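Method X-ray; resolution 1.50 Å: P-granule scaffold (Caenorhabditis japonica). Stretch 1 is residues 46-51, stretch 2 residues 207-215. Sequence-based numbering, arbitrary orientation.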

# COMPACT_ATOMS: atom_id res chain seq x y z
N TYR C 46 26.29 3.87 11.68
CA TYR C 46 25.34 3.00 12.36
C TYR C 46 24.36 2.37 11.38
O TYR C 46 24.10 1.16 11.43
CB TYR C 46 24.59 3.80 13.41
CG TYR C 46 23.64 2.99 14.24
CD1 TYR C 46 24.14 2.13 15.20
CD2 TYR C 46 22.27 3.09 14.08
CE1 TYR C 46 23.30 1.40 16.00
CE2 TYR C 46 21.41 2.34 14.87
CZ TYR C 46 21.93 1.50 15.83
OH TYR C 46 21.12 0.74 16.65
N VAL C 47 23.77 3.17 10.49
CA VAL C 47 22.78 2.65 9.54
C VAL C 47 23.35 1.51 8.69
O VAL C 47 22.66 0.51 8.42
CB VAL C 47 22.26 3.79 8.66
CG1 VAL C 47 21.55 3.24 7.43
CG2 VAL C 47 21.32 4.68 9.46
N PHE C 48 24.59 1.67 8.22
CA PHE C 48 25.21 0.75 7.27
C PHE C 48 25.97 -0.37 7.96
O PHE C 48 26.64 -1.16 7.29
CB PHE C 48 26.10 1.53 6.30
CG PHE C 48 25.31 2.22 5.23
CD1 PHE C 48 24.80 3.51 5.42
CD2 PHE C 48 24.99 1.56 4.06
CE1 PHE C 48 24.00 4.10 4.45
CE2 PHE C 48 24.17 2.14 3.11
CZ PHE C 48 23.71 3.41 3.28
N GLY C 49 25.89 -0.45 9.29
CA GLY C 49 26.45 -1.56 10.03
C GLY C 49 27.94 -1.49 10.25
O GLY C 49 28.54 -2.50 10.62
N ALA C 50 28.55 -0.31 10.05
CA ALA C 50 29.98 -0.13 10.25
C ALA C 50 30.34 0.12 11.69
O ALA C 50 31.51 -0.03 12.06
CB ALA C 50 30.49 1.05 9.41
N SER C 51 29.37 0.54 12.50
CA SER C 51 29.54 0.82 13.91
C SER C 51 28.25 0.45 14.62
O SER C 51 27.16 0.56 14.05
CB SER C 51 29.86 2.29 14.15
OG SER C 51 29.96 2.54 15.55
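Stretch 2, residues 207-215: KLADIIRNG

Stretch 2 is the last part of a helix, residues 207-213, followed by Asn 214 and Gly 215. It lies against the point where the helix of stretch 1 ends and the chain turns. The helix of stretch 2 is regular. Its backbone bonds include Ile 211 N to Lys 207 O at 3.1 Å and Ile 212 N to Leu 208 O at 3.2 Å.

Gly 49 leaves helical geometry with phi 80° and psi 15°, in a Schellman motif. Its N bonds back to Tyr 46 O at 3.2 Å. The two chains come close here, with Gly 49 CA 4.8 Å from Ile 212 CA. Positive phi by itself favours glycine, and space does too: an ideal CB on Gly 49 would lie 3.0 Å from Ile 211 O, a clash. Further along, Ala 50 CA is 5.6 Å from Gly 215 CA. The two stretches therefore advance in the same general sense at this point.

Phe 48 has the largest contact area. Its CA-to-CB bond points sideways, but chi1 of -78° (m) and chi2 of 88° bring the ring nearer to the helix. Leu 208 and Ile 212 are one helical turn apart, so both can reach this ring. Phe 48 CD2 is 4.0 Å from Leu 208 CD2 and 3.7 Å from Ile 212 CD1. Both methyls approach the ring obliquely.

Leu 208 is m, t, with chi angles of -64° and 176°. Ile 212 is also m, t, at -71° and 170°. Its CA-to-CB bond points sideways, and the extended chi2 carries CD1 to the aromatic ring. Such rotamers are common in helices, where the backbone of the preceding turn disfavours p for chi1.

Ile 211 points toward stretch 1. With chi1 at -54° (m), its CG2 lies against the turn, 2.9 Å from Phe 48 O, a very close approach. The same methyl is 3.5 Å from Gly 49 C and 3.8 Å from Ala 50 CB.

No hydrogen bond joins the stretches. Phe 48 O and Ile 212 N are 3.2 Å apart, but the angle is poor, and that N already bonds within its helix. The contact is mainly apolar packing and buries 316 Å² in total.

Asp 210 and Asn 214 point away from stretch 1. Asn 214 ND2 bonds to Asp 210 OD1 at a very short 2.3 Å, linking side chains one turn apart. Gly 215 is poorly ordered; its CA lies 3.9 Å from Gly 49 O.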

# COMPACT_ATOMS: atom_id res chain seq x y z
N LYS C 207 30.49 -2.51 -1.53
CA LYS C 207 31.12 -2.29 -0.22
C LYS C 207 30.08 -2.00 0.83
O LYS C 207 30.20 -2.44 1.97
CB LYS C 207 32.11 -1.12 -0.26
CG LYS C 207 33.36 -1.39 -0.94
CD LYS C 207 34.20 -0.12 -1.07
CE LYS C 207 35.33 -0.35 -2.03
NZ LYS C 207 36.16 0.87 -2.19
N LEU C 208 29.08 -1.18 0.47
CA LEU C 208 28.04 -0.84 1.43
C LEU C 208 27.22 -2.07 1.75
O LEU C 208 26.86 -2.29 2.90
CB LEU C 208 27.14 0.27 0.89
CG LEU C 208 27.73 1.67 0.62
CD1 LEU C 208 26.67 2.60 0.01
CD2 LEU C 208 28.24 2.23 1.88
N ALA C 209 26.90 -2.88 0.74
CA ALA C 209 26.15 -4.11 1.00
C ALA C 209 26.91 -5.02 1.95
O ALA C 209 26.33 -5.61 2.88
CB ALA C 209 25.85 -4.82 -0.33
N ASP C 210 28.23 -5.13 1.74
CA ASP C 210 29.06 -6.01 2.56
C ASP C 210 29.08 -5.57 4.03
O ASP C 210 28.98 -6.42 4.93
CB ASP C 210 30.47 -6.06 1.98
CG ASP C 210 31.41 -6.94 2.78
OD1 ASP C 210 31.04 -8.10 3.08
OD2 ASP C 210 32.52 -6.47 3.10
N ILE C 211 29.13 -4.26 4.30
CA ILE C 211 29.10 -3.79 5.68
C ILE C 211 27.77 -4.14 6.34
O ILE C 211 27.72 -4.62 7.48
CB ILE C 211 29.36 -2.26 5.74
CG1 ILE C 211 30.65 -1.88 5.02
CG2 ILE C 211 29.50 -1.83 7.18
CD1 ILE C 211 30.75 -0.38 4.73
N ILE C 212 26.66 -3.93 5.64
CA ILE C 212 25.35 -4.24 6.21
C ILE C 212 25.23 -5.73 6.52
O ILE C 212 24.67 -6.12 7.55
CB ILE C 212 24.24 -3.79 5.26
CG1 ILE C 212 24.17 -2.24 5.24
CG2 ILE C 212 22.89 -4.42 5.66
CD1 ILE C 212 23.29 -1.69 4.17
N ARG C 213 25.72 -6.59 5.61
CA ARG C 213 25.63 -8.03 5.83
C ARG C 213 26.54 -8.48 6.96
O ARG C 213 26.16 -9.31 7.78
CB ARG C 213 26.00 -8.79 4.55
CG ARG C 213 24.96 -8.73 3.49
CD ARG C 213 25.16 -9.82 2.45
NE ARG C 213 24.04 -9.84 1.51
CZ ARG C 213 24.02 -9.21 0.35
NH1 ARG C 213 25.07 -8.49 -0.06
NH2 ARG C 213 22.94 -9.29 -0.41
N ASN C 214 27.76 -7.94 7.00
CA ASN C 214 28.85 -8.54 7.76
C ASN C 214 29.36 -7.59 8.84
O ASN C 214 29.05 -7.80 10.01
CB ASN C 214 29.95 -8.96 6.78
CG ASN C 214 29.42 -9.86 5.64
OD1 ASN C 214 28.60 -10.75 5.86
ND2 ASN C 214 29.90 -9.62 4.42
N GLY C 215 30.12 -6.55 8.49
CA GLY C 215 30.64 -5.62 9.48
C GLY C 215 31.56 -4.53 8.95
O GLY C 215 32.02 -4.58 7.81